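Local coordinates for lactococcal phage P2 ORF15 (Lactococcus phage p2, PDB 2WZP), which probably serves as the distal tail protein (Dit) of a lactococcal siphophage, a structural component of the baseplate at the tail tip, at residues Q32-T37 against D44-V49; H36-G41 against L115-V120; G52-Y57 against L93-E98; V120-Q125 against A133-A138. All coordinates share one frame; numbering follows the deposited sequence.

All four contacts lie in the N-terminal part of the chain, three of them within one antiparallel sheet. Interaction 1 pairs its edge strand 46-48 with strand 32-36, interaction 3 pairs strands 54-57 and 89-95 at the other edge, and interaction 4, fully buried, joins the central strands 120-125 and 130-140. Their chemistry follows place: the two edge pairs carry charged and aromatic side chains that are partly exposed, whereas interaction 4 sets leucine, valine and alanine on one face and a threonine-aspartate bond on the other. Interaction 2 is different, two loops joined through a water and side-chain packing; it shares His36 and Thr37 with interaction 1 and Val120 with interaction 4.

Interaction 1 (Q32-T37 against D44-V49); sequences QYKIHT and DKVWDV
Ile35 and Trp47 form the hydrogen-bonded pair of a beta hairpin, strands 32-36 and 46-48, at one edge of the antiparallel sheet. Ile35 N reaches Trp47 O at 3.0 Å, and Trp47 N returns to Ile35 O at 2.9 Å. Beyond them Thr37 N donates to Lys45 O, and Lys45 N to Thr37 OG1 at 2.9 Å, a hydroxyl placed between backbone N and carbonyl carbon by a chi1 of 58°. His36 is held at both ring nitrogens. Its ND1 gives a nearly straight bond, 170°, to the syn lone pair of Asp44 OD2 at 2.9 Å, lying almost in the ring plane, while NE2 bonds Glu123 on the next strand. Both bonds resist rotation of the ring, and Val46 CG1 rests over one face in a CH-pi contact. On the opposite side of the sheet, the Trp47 indole packs edge-to-face with Phe110 of helix 100-115 and its NE1 bonds Asp113, which also takes a salt bridge from Lys45. Asp48 OD2 accepts from the backbone of Thr50 and Asn51. Lys34 NZ stays 4.4 Å from Asp48 OD1, too far for a salt bridge; a water accepts from Lys34 NZ at 2.8 Å and lies within bonding distance of Asp48 OD2 and Tyr33 O.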
loop_
_atom_site.group_PDB
_atom_site.type_symbol
_atom_site.label_atom_id
_atom_site.label_comp_id
_atom_site.label_asym_id
_atom_site.label_seq_id
_atom_site.Cartn_x
_atom_site.Cartn_y
_atom_site.Cartn_z
ATOM N N GLN M 32 32.403 12.119 -12.448
ATOM C CA GLN M 32 32.519 11.489 -13.770
ATOM C C GLN M 32 32.709 9.999 -13.614
ATOM O O GLN M 32 33.545 9.570 -12.816
ATOM C CB GLN M 32 33.730 12.048 -14.565
ATOM C CG GLN M 32 33.783 13.565 -14.769
ATOM C CD GLN M 32 32.822 14.024 -15.829
ATOM O OE1 GLN M 32 33.070 13.874 -17.017
ATOM N NE2 GLN M 32 31.697 14.584 -15.421
ATOM N N TYR M 33 31.970 9.209 -14.408
ATOM C CA TYR M 33 32.086 7.755 -14.444
ATOM C C TYR M 33 32.475 7.340 -15.844
ATOM O O TYR M 33 31.982 7.912 -16.811
ATOM C CB TYR M 33 30.765 7.052 -14.082
ATOM C CG TYR M 33 30.374 7.092 -12.624
ATOM C CD1 TYR M 33 31.236 6.620 -11.635
ATOM C CD2 TYR M 33 29.094 7.474 -12.240
ATOM C CE1 TYR M 33 30.864 6.621 -10.292
ATOM C CE2 TYR M 33 28.698 7.445 -10.901
ATOM C CZ TYR M 33 29.596 7.047 -9.929
ATOM O OH TYR M 33 29.201 7.012 -8.616
ATOM N N LYS M 34 33.326 6.325 -15.968
ATOM C CA LYS M 34 33.718 5.796 -17.279
ATOM C C LYS M 34 33.857 4.296 -17.166
ATOM O O LYS M 34 34.262 3.809 -16.115
ATOM C CB LYS M 34 35.059 6.401 -17.751
ATOM C CG LYS M 34 34.969 7.845 -18.156
ATOM C CD LYS M 34 36.323 8.414 -18.456
ATOM C CE LYS M 34 36.250 9.823 -19.001
ATOM N NZ LYS M 34 35.721 10.773 -17.997
ATOM N N ILE M 35 33.532 3.562 -18.226
ATOM C CA ILE M 35 33.711 2.115 -18.267
ATOM C C ILE M 35 34.883 1.852 -19.218
ATOM O O ILE M 35 34.840 2.295 -20.362
ATOM C CB ILE M 35 32.400 1.375 -18.666
ATOM C CG1 ILE M 35 31.371 1.358 -17.497
ATOM C CG2 ILE M 35 32.650 -0.047 -19.226
ATOM C CD1 ILE M 35 31.747 0.551 -16.188
ATOM N N HIS M 36 35.953 1.201 -18.720
ATOM C CA HIS M 36 37.133 0.844 -19.513
ATOM C C HIS M 36 37.070 -0.640 -19.779
ATOM O O HIS M 36 36.816 -1.414 -18.847
ATOM C CB HIS M 36 38.432 1.153 -18.760
ATOM C CG HIS M 36 38.644 2.594 -18.452
ATOM N ND1 HIS M 36 39.519 3.363 -19.190
ATOM C CD2 HIS M 36 38.112 3.354 -17.467
ATOM C CE1 HIS M 36 39.477 4.568 -18.647
ATOM N NE2 HIS M 36 38.641 4.611 -17.608
ATOM N N THR M 37 37.316 -1.048 -21.034
ATOM C CA THR M 37 37.335 -2.471 -21.404
ATOM C C THR M 37 38.707 -3.096 -21.101
ATOM O O THR M 37 38.810 -4.318 -20.970
ATOM C CB THR M 37 36.893 -2.706 -22.855
ATOM O OG1 THR M 37 37.744 -1.972 -23.727
ATOM C CG2 THR M 37 35.412 -2.355 -23.093
ATOM N N ASP M 44 42.295 -0.418 -25.079
ATOM C CA ASP M 44 41.248 0.103 -24.190
ATOM C C ASP M 44 40.147 0.899 -24.917
ATOM O O ASP M 44 40.450 1.858 -25.649
ATOM C CB ASP M 44 41.882 0.960 -23.079
ATOM C CG ASP M 44 40.956 1.342 -21.938
ATOM O OD1 ASP M 44 39.935 0.662 -21.749
ATOM O OD2 ASP M 44 41.261 2.321 -21.230
ATOM N N LYS M 45 38.882 0.483 -24.732
ATOM C CA LYS M 45 37.703 1.197 -25.250
ATOM C C LYS M 45 37.026 1.831 -24.034
ATOM O O LYS M 45 36.787 1.152 -23.035
ATOM C CB LYS M 45 36.745 0.284 -26.026
ATOM C CG LYS M 45 35.584 1.042 -26.675
ATOM C CD LYS M 45 34.790 0.178 -27.645
ATOM C CE LYS M 45 33.536 0.885 -28.135
ATOM N NZ LYS M 45 32.678 -0.007 -28.990
ATOM N N VAL M 46 36.801 3.148 -24.092
ATOM C CA VAL M 46 36.237 3.922 -22.993
ATOM C C VAL M 46 34.856 4.410 -23.325
ATOM O O VAL M 46 34.653 5.106 -24.321
ATOM C CB VAL M 46 37.159 5.096 -22.540
ATOM C CG1 VAL M 46 36.652 5.725 -21.240
ATOM C CG2 VAL M 46 38.615 4.648 -22.387
ATOM N N TRP M 47 33.901 4.080 -22.465
ATOM C CA TRP M 47 32.537 4.533 -22.601
ATOM C C TRP M 47 32.379 5.621 -21.588
ATOM O O TRP M 47 32.580 5.343 -20.415
ATOM C CB TRP M 47 31.580 3.388 -22.279
ATOM C CG TRP M 47 31.473 2.382 -23.378
ATOM C CD1 TRP M 47 32.273 1.297 -23.578
ATOM C CD2 TRP M 47 30.526 2.394 -24.457
ATOM N NE1 TRP M 47 31.867 0.614 -24.697
ATOM C CE2 TRP M 47 30.794 1.262 -25.258
ATOM C CE3 TRP M 47 29.451 3.238 -24.808
ATOM C CZ2 TRP M 47 30.032 0.950 -26.397
ATOM C CZ3 TRP M 47 28.695 2.930 -25.935
ATOM C CH2 TRP M 47 28.979 1.794 -26.711
ATOM N N ASP M 48 32.083 6.870 -22.012
ATOM C CA ASP M 48 31.845 7.956 -21.047
ATOM C C ASP M 48 30.408 7.790 -20.531
ATOM O O ASP M 48 29.460 8.211 -21.205
ATOM C CB ASP M 48 32.034 9.353 -21.669
ATOM C CG ASP M 48 31.968 10.503 -20.669
ATOM O OD1 ASP M 48 32.547 11.570 -20.951
ATOM O OD2 ASP M 48 31.363 10.329 -19.599
ATOM N N VAL M 49 30.247 7.193 -19.340
ATOM C CA VAL M 49 28.905 6.964 -18.800
ATOM C C VAL M 49 28.313 8.130 -17.981
ATOM O O VAL M 49 27.388 7.964 -17.184
ATOM C CB VAL M 49 28.676 5.531 -18.237
ATOM C CG1 VAL M 49 28.945 4.479 -19.329
ATOM C CG2 VAL M 49 29.519 5.273 -16.996
HETATM O O HOH W 1 32.943 10.599 -17.587
#

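Interaction 2 (H36-G41 against L115-V120); sequences HTNLDG and LSKKFV
Lys117 lays its aliphatic chain against the carbonyl oxygen of Thr37, and Val120 closes in beside it. This is where the loop after strand 32-36 meets the loop leaving helix 100-115. The closer-packed part is small. Val120 CG2 sits 3.5 Å from His36 O and 4.1 Å from Thr37 CA, so the methyl fits against the backbone where the first strand ends. Lys117 CG approaches Thr37 O to 3.3 Å, and CE comes back to within 3.4 Å of the same oxygen: bends at chi2 (-49°) and chi3 (-76°) curl the chain round the carbonyl instead of letting it run straight out. No direct hydrogen bond crosses the contact. A water takes that role, donating to Thr37 O at 2.6 Å and to Phe119 O at 2.5 Å, and it lies over the centre of one face of the Phe119 ring. Both carbonyls thus gain a donor although neither backbone supplies one to the other.

The other side is looser. Lys117 NZ passes no nearer than 4.2 Å to Asn38 CB and makes a long, weak ion pair with Asp43. Asn38 turns its amide ND2 to Asp43 as well, within its own loop. The chain then swings away through Leu39 and Asp40, whose side chains meet the 165-173 strand, with Asp40 forming a salt bridge to Lys318. That excursion is a type II beta turn from Asn38 to Gly41, Gly41 N bonding Asn38 O, set in the loop of the hairpin formed by strands 32-36 and 46-48.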
loop_
_atom_site.group_PDB
_atom_site.type_symbol
_atom_site.label_atom_id
_atom_site.label_comp_id
_atom_site.label_asym_id
_atom_site.label_seq_id
_atom_site.Cartn_x
_atom_site.Cartn_y
_atom_site.Cartn_z
ATOM N N HIS M 36 35.953 1.201 -18.720
ATOM C CA HIS M 36 37.133 0.844 -19.513
ATOM C C HIS M 36 37.070 -0.640 -19.779
ATOM O O HIS M 36 36.816 -1.414 -18.847
ATOM C CB HIS M 36 38.432 1.153 -18.760
ATOM C CG HIS M 36 38.644 2.594 -18.452
ATOM N ND1 HIS M 36 39.519 3.363 -19.190
ATOM C CD2 HIS M 36 38.112 3.354 -17.467
ATOM C CE1 HIS M 36 39.477 4.568 -18.647
ATOM N NE2 HIS M 36 38.641 4.611 -17.608
ATOM N N THR M 37 37.316 -1.048 -21.034
ATOM C CA THR M 37 37.335 -2.471 -21.404
ATOM C C THR M 37 38.707 -3.096 -21.101
ATOM O O THR M 37 38.810 -4.318 -20.970
ATOM C CB THR M 37 36.893 -2.706 -22.855
ATOM O OG1 THR M 37 37.744 -1.972 -23.727
ATOM C CG2 THR M 37 35.412 -2.355 -23.093
ATOM N N ASN M 38 39.757 -2.256 -20.959
ATOM C CA ASN M 38 41.097 -2.721 -20.639
ATOM C C ASN M 38 41.984 -1.594 -20.142
ATOM O O ASN M 38 42.898 -1.157 -20.849
ATOM C CB ASN M 38 41.707 -3.436 -21.828
ATOM C CG ASN M 38 42.975 -4.181 -21.525
ATOM O OD1 ASN M 38 43.416 -4.355 -20.376
ATOM N ND2 ASN M 38 43.621 -4.591 -22.577
ATOM N N LEU M 39 41.752 -1.153 -18.897
ATOM C CA LEU M 39 42.530 -0.081 -18.270
ATOM C C LEU M 39 44.025 -0.312 -18.448
ATOM O O LEU M 39 44.522 -1.398 -18.147
ATOM C CB LEU M 39 42.197 -0.014 -16.782
ATOM C CG LEU M 39 42.185 1.328 -16.031
ATOM C CD1 LEU M 39 42.950 1.230 -14.766
ATOM C CD2 LEU M 39 42.527 2.509 -16.877
ATOM N N ASP M 40 44.733 0.673 -18.998
ATOM C CA ASP M 40 46.180 0.592 -19.192
ATOM C C ASP M 40 46.694 -0.361 -20.302
ATOM O O ASP M 40 47.911 -0.534 -20.467
ATOM C CB ASP M 40 46.948 0.497 -17.849
ATOM C CG ASP M 40 46.988 1.757 -16.972
ATOM O OD1 ASP M 40 46.532 2.840 -17.437
ATOM O OD2 ASP M 40 47.543 1.681 -15.858
ATOM N N GLY M 41 45.763 -0.867 -21.116
ATOM C CA GLY M 41 46.064 -1.668 -22.291
ATOM C C GLY M 41 45.893 -0.801 -23.520
ATOM O O GLY M 41 44.995 0.047 -23.540
ATOM N N LEU M 115 30.586 -7.900 -21.875
ATOM C CA LEU M 115 30.556 -9.356 -21.983
ATOM C C LEU M 115 31.788 -9.981 -22.633
ATOM O O LEU M 115 32.093 -11.130 -22.349
ATOM C CB LEU M 115 29.250 -9.833 -22.650
ATOM C CG LEU M 115 27.941 -9.692 -21.846
ATOM C CD1 LEU M 115 26.755 -10.152 -22.646
ATOM C CD2 LEU M 115 27.989 -10.451 -20.522
ATOM N N SER M 116 32.505 -9.236 -23.475
ATOM C CA SER M 116 33.685 -9.746 -24.183
ATOM C C SER M 116 34.971 -9.807 -23.313
ATOM O O SER M 116 35.956 -10.405 -23.735
ATOM C CB SER M 116 33.918 -8.939 -25.453
ATOM O OG SER M 116 34.401 -7.651 -25.103
ATOM N N LYS M 117 34.973 -9.197 -22.113
ATOM C CA LYS M 117 36.139 -9.176 -21.236
ATOM C C LYS M 117 35.867 -9.963 -19.971
ATOM O O LYS M 117 34.725 -10.055 -19.554
ATOM C CB LYS M 117 36.499 -7.728 -20.863
ATOM C CG LYS M 117 36.751 -6.737 -22.010
ATOM C CD LYS M 117 37.720 -7.183 -23.139
ATOM C CE LYS M 117 39.185 -7.146 -22.822
ATOM N NZ LYS M 117 39.963 -6.585 -23.981
ATOM N N LYS M 118 36.927 -10.479 -19.313
ATOM C CA LYS M 118 36.851 -11.210 -18.040
ATOM C C LYS M 118 36.248 -10.281 -16.965
ATOM O O LYS M 118 35.514 -10.718 -16.085
ATOM C CB LYS M 118 38.264 -11.669 -17.628
ATOM C CG LYS M 118 38.312 -12.530 -16.373
ATOM C CD LYS M 118 39.723 -12.890 -15.932
ATOM C CE LYS M 118 39.653 -13.952 -14.867
ATOM N NZ LYS M 118 40.999 -14.299 -14.391
ATOM N N PHE M 119 36.566 -8.998 -17.066
ATOM C CA PHE M 119 36.092 -7.935 -16.185
ATOM C C PHE M 119 36.271 -6.613 -16.956
ATOM O O PHE M 119 36.998 -6.534 -17.954
ATOM C CB PHE M 119 36.881 -7.903 -14.831
ATOM C CG PHE M 119 38.311 -7.435 -14.969
ATOM C CD1 PHE M 119 38.650 -6.109 -14.730
ATOM C CD2 PHE M 119 39.306 -8.298 -15.430
ATOM C CE1 PHE M 119 39.965 -5.654 -14.930
ATOM C CE2 PHE M 119 40.615 -7.849 -15.612
ATOM C CZ PHE M 119 40.934 -6.528 -15.367
ATOM N N VAL M 120 35.638 -5.584 -16.438
ATOM C CA VAL M 120 35.598 -4.228 -16.941
ATOM C C VAL M 120 35.967 -3.317 -15.731
ATOM O O VAL M 120 35.876 -3.752 -14.563
ATOM C CB VAL M 120 34.172 -4.052 -17.544
ATOM C CG1 VAL M 120 33.303 -3.020 -16.828
ATOM C CG2 VAL M 120 34.227 -3.810 -19.028
HETATM O O HOH W 2 39.135 -5.317 -18.608
#

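Interaction 3 (G52-Y57 against L93-E98); sequences GKVRFY and LETFGE
Leu93 starts the contact by wedging its CD1 between Val54 CG1, at 3.6 Å, and the edge of the Phe56 ring, where CE1 is 3.7 Å away. The backbones run antiparallel. Glu94 comes next, the hydrogen-bonded partner of Arg55: Arg55 N donates to Glu94 O and Glu94 N to Arg55 O, both bonds nearly straight. Glu94 CB also meets the Tyr57 ring at its edge. Thr95 pairs with Val54 on the same face as Leu93, methyl beside methyl, and its hydroxyl turns to Asn103 and to the backbone of Phe152.

Phe96 leaves the strand, donating its N to Lys53 O at 2.7 Å. Its ring is roofed by Arg55, whose guanidinium lies flat on it as a cation-pi stack, centres 4.2 Å apart and planes at 23°. Arg55 NE fixes that pose through a straight, in-plane bond to Gly52 O at 2.9 Å. The Arg55 side chain is extended from CG to NE (chi2 -174°), which carries the guanidinium out over the Phe96 ring. Phe96 CZ also comes 3.3 Å from Tyr57 OH. Finally, Glu98 OE2 makes a weak salt bridge with Lys53 NZ at 3.4 Å, the lysine also pairing with Glu102.

Strand 54-57 ends the sheet within this chain, strand 89-95 separates it from strand 153-163, and Leu106 and Phe110 of helix 100-115 pack on the Val54 face.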
loop_
_atom_site.group_PDB
_atom_site.type_symbol
_atom_site.label_atom_id
_atom_site.label_comp_id
_atom_site.label_asym_id
_atom_site.label_seq_id
_atom_site.Cartn_x
_atom_site.Cartn_y
_atom_site.Cartn_z
ATOM N N GLY M 52 28.324 10.559 -22.432
ATOM C CA GLY M 52 28.136 9.852 -23.693
ATOM C C GLY M 52 26.705 9.501 -24.035
ATOM O O GLY M 52 25.762 9.983 -23.400
ATOM N N LYS M 53 26.537 8.633 -25.036
ATOM C CA LYS M 53 25.230 8.205 -25.530
ATOM C C LYS M 53 24.636 7.092 -24.681
ATOM O O LYS M 53 23.441 6.818 -24.757
ATOM C CB LYS M 53 25.305 7.829 -27.014
ATOM C CG LYS M 53 25.786 8.983 -27.895
ATOM C CD LYS M 53 24.734 9.450 -28.888
ATOM C CE LYS M 53 25.400 10.129 -30.051
ATOM N NZ LYS M 53 24.468 10.284 -31.196
ATOM N N VAL M 54 25.489 6.454 -23.872
ATOM C CA VAL M 54 25.135 5.426 -22.904
ATOM C C VAL M 54 25.579 6.027 -21.561
ATOM O O VAL M 54 26.768 6.334 -21.401
ATOM C CB VAL M 54 25.841 4.077 -23.202
ATOM C CG1 VAL M 54 25.705 3.120 -22.024
ATOM C CG2 VAL M 54 25.282 3.435 -24.457
ATOM N N ARG M 55 24.624 6.222 -20.613
ATOM C CA ARG M 55 24.898 6.799 -19.286
ATOM C C ARG M 55 24.438 5.958 -18.104
ATOM O O ARG M 55 23.451 5.222 -18.203
ATOM C CB ARG M 55 24.283 8.196 -19.178
ATOM C CG ARG M 55 24.826 9.156 -20.206
ATOM C CD ARG M 55 24.324 10.546 -19.985
ATOM N NE ARG M 55 24.407 11.304 -21.226
ATOM C CZ ARG M 55 23.954 12.541 -21.369
ATOM N NH1 ARG M 55 23.406 13.176 -20.343
ATOM N NH2 ARG M 55 24.069 13.161 -22.533
ATOM N N PHE M 56 25.139 6.118 -16.965
ATOM C CA PHE M 56 24.829 5.474 -15.686
ATOM C C PHE M 56 24.347 6.554 -14.748
ATOM O O PHE M 56 24.956 7.627 -14.671
ATOM C CB PHE M 56 26.072 4.836 -15.057
ATOM C CG PHE M 56 26.561 3.507 -15.576
ATOM C CD1 PHE M 56 25.899 2.852 -16.625
ATOM C CD2 PHE M 56 27.685 2.908 -15.024
ATOM C CE1 PHE M 56 26.374 1.640 -17.120
ATOM C CE2 PHE M 56 28.151 1.684 -15.511
ATOM C CZ PHE M 56 27.496 1.066 -16.560
ATOM N N TYR M 57 23.268 6.265 -14.024
ATOM C CA TYR M 57 22.677 7.155 -13.037
ATOM C C TYR M 57 22.400 6.357 -11.788
ATOM O O TYR M 57 22.156 5.155 -11.855
ATOM C CB TYR M 57 21.331 7.715 -13.545
ATOM C CG TYR M 57 21.438 8.618 -14.754
ATOM C CD1 TYR M 57 21.691 9.977 -14.612
ATOM C CD2 TYR M 57 21.257 8.121 -16.045
ATOM C CE1 TYR M 57 21.801 10.816 -15.722
ATOM C CE2 TYR M 57 21.339 8.958 -17.166
ATOM C CZ TYR M 57 21.612 10.308 -16.998
ATOM O OH TYR M 57 21.689 11.170 -18.075
ATOM N N LEU M 93 20.614 2.442 -16.345
ATOM C CA LEU M 93 21.320 2.525 -17.624
ATOM C C LEU M 93 20.349 3.146 -18.620
ATOM O O LEU M 93 19.251 2.629 -18.852
ATOM C CB LEU M 93 21.833 1.113 -18.036
ATOM C CG LEU M 93 22.344 0.829 -19.467
ATOM C CD1 LEU M 93 23.739 1.318 -19.643
ATOM C CD2 LEU M 93 22.444 -0.641 -19.700
ATOM N N GLU M 94 20.708 4.324 -19.098
ATOM C CA GLU M 94 19.903 5.102 -20.018
ATOM C C GLU M 94 20.665 5.374 -21.314
ATOM O O GLU M 94 21.888 5.615 -21.274
ATOM C CB GLU M 94 19.479 6.401 -19.339
ATOM C CG GLU M 94 18.201 6.245 -18.527
ATOM C CD GLU M 94 17.583 7.525 -17.993
ATOM O OE1 GLU M 94 17.744 8.594 -18.629
ATOM O OE2 GLU M 94 16.904 7.449 -16.944
ATOM N N THR M 95 19.956 5.294 -22.468
ATOM C CA THR M 95 20.561 5.568 -23.793
ATOM C C THR M 95 20.051 6.866 -24.407
ATOM O O THR M 95 18.941 7.307 -24.094
ATOM C CB THR M 95 20.563 4.372 -24.742
ATOM O OG1 THR M 95 19.258 4.168 -25.296
ATOM C CG2 THR M 95 21.133 3.091 -24.101
ATOM N N PHE M 96 20.904 7.528 -25.215
ATOM C CA PHE M 96 20.618 8.834 -25.819
ATOM C C PHE M 96 20.831 8.856 -27.345
ATOM O O PHE M 96 21.277 9.856 -27.904
ATOM C CB PHE M 96 21.359 9.965 -25.056
ATOM C CG PHE M 96 21.057 9.963 -23.569
ATOM C CD1 PHE M 96 20.093 10.812 -23.031
ATOM C CD2 PHE M 96 21.714 9.089 -22.707
ATOM C CE1 PHE M 96 19.783 10.777 -21.656
ATOM C CE2 PHE M 96 21.378 9.033 -21.346
ATOM C CZ PHE M 96 20.427 9.888 -20.823
ATOM N N GLY M 97 20.488 7.751 -28.000
ATOM C CA GLY M 97 20.531 7.649 -29.455
ATOM C C GLY M 97 19.393 8.449 -30.053
ATOM O O GLY M 97 18.357 8.639 -29.405
ATOM N N GLU M 98 19.600 8.970 -31.264
ATOM C CA GLU M 98 18.613 9.824 -31.921
ATOM C C GLU M 98 17.604 9.064 -32.784
ATOM O O GLU M 98 16.724 9.682 -33.389
ATOM C CB GLU M 98 19.297 10.965 -32.681
ATOM C CG GLU M 98 19.823 12.065 -31.764
ATOM C CD GLU M 98 21.237 12.544 -32.045
ATOM O OE1 GLU M 98 21.537 12.882 -33.214
ATOM O OE2 GLU M 98 22.039 12.611 -31.085
#

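Interaction 4 (V120-Q125 against A133-A138); sequences VTLEYQ and ADLALA
Thr121 and Asp134 both turn their polar groups beside their own backbone N, with chi1 values of -63° and -65°, and this lays the two side chains alongside each other on one face of the sheet. The hydroxyl OG1 of Thr121 donates to Asp134 OD1 at 2.8 Å, reaching the anti side of that oxygen, 32° out of the carboxylate plane. They form a non-hydrogen-bonded pair of the antiparallel beta hairpin made by strands 120-125 and 130-140, flanked by two hydrogen-bonded pairs. Val120 and Leu135 exchange bonds, Leu135 N to Val120 O at 2.8 Å and Val120 N to Leu135 O at 3.0 Å. Leu122 N donates to Ala133 O at 2.8 Å, and Ala133 N answers to Leu122 O. Those pairs put their side chains on the other face, where Leu135 CD1 packs on Leu122 CB at 3.7 Å. Ile35 of strand 32-36 and Phe158 and Ile160 of strand 153-163 extend this apolar layer. Asp134 has further partners: OD1 also bonds the Tyr165 hydroxyl, and OD2 forms a salt bridge with Lys320. Buried between such donors, the carboxylate is probably kept ionised, its charge balanced by Lys320, while the two hydroxyls solvate OD1.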
loop_
_atom_site.group_PDB
_atom_site.type_symbol
_atom_site.label_atom_id
_atom_site.label_comp_id
_atom_site.label_asym_id
_atom_site.label_seq_id
_atom_site.Cartn_x
_atom_site.Cartn_y
_atom_site.Cartn_z
ATOM N N VAL M 120 35.638 -5.584 -16.438
ATOM C CA VAL M 120 35.598 -4.228 -16.941
ATOM C C VAL M 120 35.967 -3.317 -15.731
ATOM O O VAL M 120 35.876 -3.752 -14.563
ATOM C CB VAL M 120 34.172 -4.052 -17.544
ATOM C CG1 VAL M 120 33.303 -3.020 -16.828
ATOM C CG2 VAL M 120 34.227 -3.810 -19.028
ATOM N N THR M 121 36.457 -2.097 -16.008
ATOM C CA THR M 121 36.878 -1.173 -14.946
ATOM C C THR M 121 36.070 0.115 -14.941
ATOM O O THR M 121 36.042 0.844 -15.944
ATOM C CB THR M 121 38.399 -0.886 -15.053
ATOM O OG1 THR M 121 39.113 -2.096 -14.851
ATOM C CG2 THR M 121 38.873 0.118 -14.040
ATOM N N LEU M 122 35.460 0.416 -13.799
ATOM C CA LEU M 122 34.747 1.669 -13.607
ATOM C C LEU M 122 35.723 2.719 -13.038
ATOM O O LEU M 122 36.420 2.467 -12.053
ATOM C CB LEU M 122 33.538 1.476 -12.666
ATOM C CG LEU M 122 32.755 2.729 -12.242
ATOM C CD1 LEU M 122 31.803 3.180 -13.351
ATOM C CD2 LEU M 122 31.997 2.452 -10.969
ATOM N N GLU M 123 35.786 3.871 -13.689
ATOM C CA GLU M 123 36.570 5.012 -13.238
ATOM C C GLU M 123 35.589 5.944 -12.509
ATOM O O GLU M 123 34.516 6.232 -13.011
ATOM C CB GLU M 123 37.226 5.705 -14.428
ATOM C CG GLU M 123 38.044 6.915 -14.046
ATOM C CD GLU M 123 38.695 7.621 -15.216
ATOM O OE1 GLU M 123 39.067 6.945 -16.204
ATOM O OE2 GLU M 123 38.844 8.860 -15.134
ATOM N N TYR M 124 35.930 6.349 -11.307
ATOM C CA TYR M 124 35.109 7.212 -10.456
ATOM C C TYR M 124 35.975 8.431 -10.139
ATOM O O TYR M 124 36.977 8.325 -9.423
ATOM C CB TYR M 124 34.710 6.442 -9.184
ATOM C CG TYR M 124 33.925 7.183 -8.123
ATOM C CD1 TYR M 124 33.053 8.216 -8.461
ATOM C CD2 TYR M 124 33.962 6.775 -6.793
ATOM C CE1 TYR M 124 32.264 8.844 -7.495
ATOM C CE2 TYR M 124 33.150 7.369 -5.826
ATOM C CZ TYR M 124 32.309 8.411 -6.178
ATOM O OH TYR M 124 31.511 8.983 -5.214
ATOM N N GLN M 125 35.631 9.561 -10.764
ATOM C CA GLN M 125 36.389 10.795 -10.626
ATOM C C GLN M 125 35.580 11.954 -10.073
ATOM O O GLN M 125 34.475 12.227 -10.544
ATOM C CB GLN M 125 37.041 11.196 -11.959
ATOM C CG GLN M 125 38.066 12.288 -11.750
ATOM C CD GLN M 125 38.615 12.866 -13.006
ATOM O OE1 GLN M 125 37.977 12.878 -14.067
ATOM N NE2 GLN M 125 39.819 13.392 -12.890
ATOM N N ALA M 133 37.417 0.629 -10.024
ATOM C CA ALA M 133 36.825 -0.585 -9.490
ATOM C C ALA M 133 36.757 -1.596 -10.599
ATOM O O ALA M 133 36.183 -1.293 -11.638
ATOM C CB ALA M 133 35.418 -0.315 -8.938
ATOM N N ASP M 134 37.370 -2.776 -10.422
ATOM C CA ASP M 134 37.261 -3.886 -11.385
ATOM C C ASP M 134 35.959 -4.579 -11.056
ATOM O O ASP M 134 35.744 -4.992 -9.907
ATOM C CB ASP M 134 38.427 -4.877 -11.277
ATOM C CG ASP M 134 39.759 -4.292 -11.647
ATOM O OD1 ASP M 134 39.776 -3.228 -12.343
ATOM O OD2 ASP M 134 40.791 -4.909 -11.293
ATOM N N LEU M 135 35.067 -4.635 -12.054
ATOM C CA LEU M 135 33.714 -5.180 -11.940
ATOM C C LEU M 135 33.444 -6.298 -12.946
ATOM O O LEU M 135 34.086 -6.390 -13.997
ATOM C CB LEU M 135 32.721 -4.036 -12.241
ATOM C CG LEU M 135 32.804 -2.760 -11.409
ATOM C CD1 LEU M 135 31.830 -1.732 -11.927
ATOM C CD2 LEU M 135 32.520 -3.045 -9.915
ATOM N N ALA M 136 32.440 -7.106 -12.651
ATOM C CA ALA M 136 31.973 -8.175 -13.516
ATOM C C ALA M 136 30.448 -8.032 -13.551
ATOM O O ALA M 136 29.814 -7.877 -12.506
ATOM C CB ALA M 136 32.370 -9.517 -12.942
ATOM N N LEU M 137 29.870 -8.019 -14.757
ATOM C CA LEU M 137 28.446 -7.916 -14.966
ATOM C C LEU M 137 27.754 -9.064 -14.194
ATOM O O LEU M 137 28.209 -10.218 -14.249
ATOM C CB LEU M 137 28.208 -8.026 -16.476
ATOM C CG LEU M 137 26.809 -7.784 -17.087
ATOM C CD1 LEU M 137 25.920 -8.992 -17.048
ATOM C CD2 LEU M 137 26.222 -6.477 -16.757
ATOM N N ALA M 138 26.698 -8.721 -13.429
ATOM C CA ALA M 138 25.893 -9.668 -12.657
ATOM C C ALA M 138 24.544 -9.841 -13.365
ATOM O O ALA M 138 24.030 -10.960 -13.456
ATOM C CB ALA M 138 25.703 -9.176 -11.239
#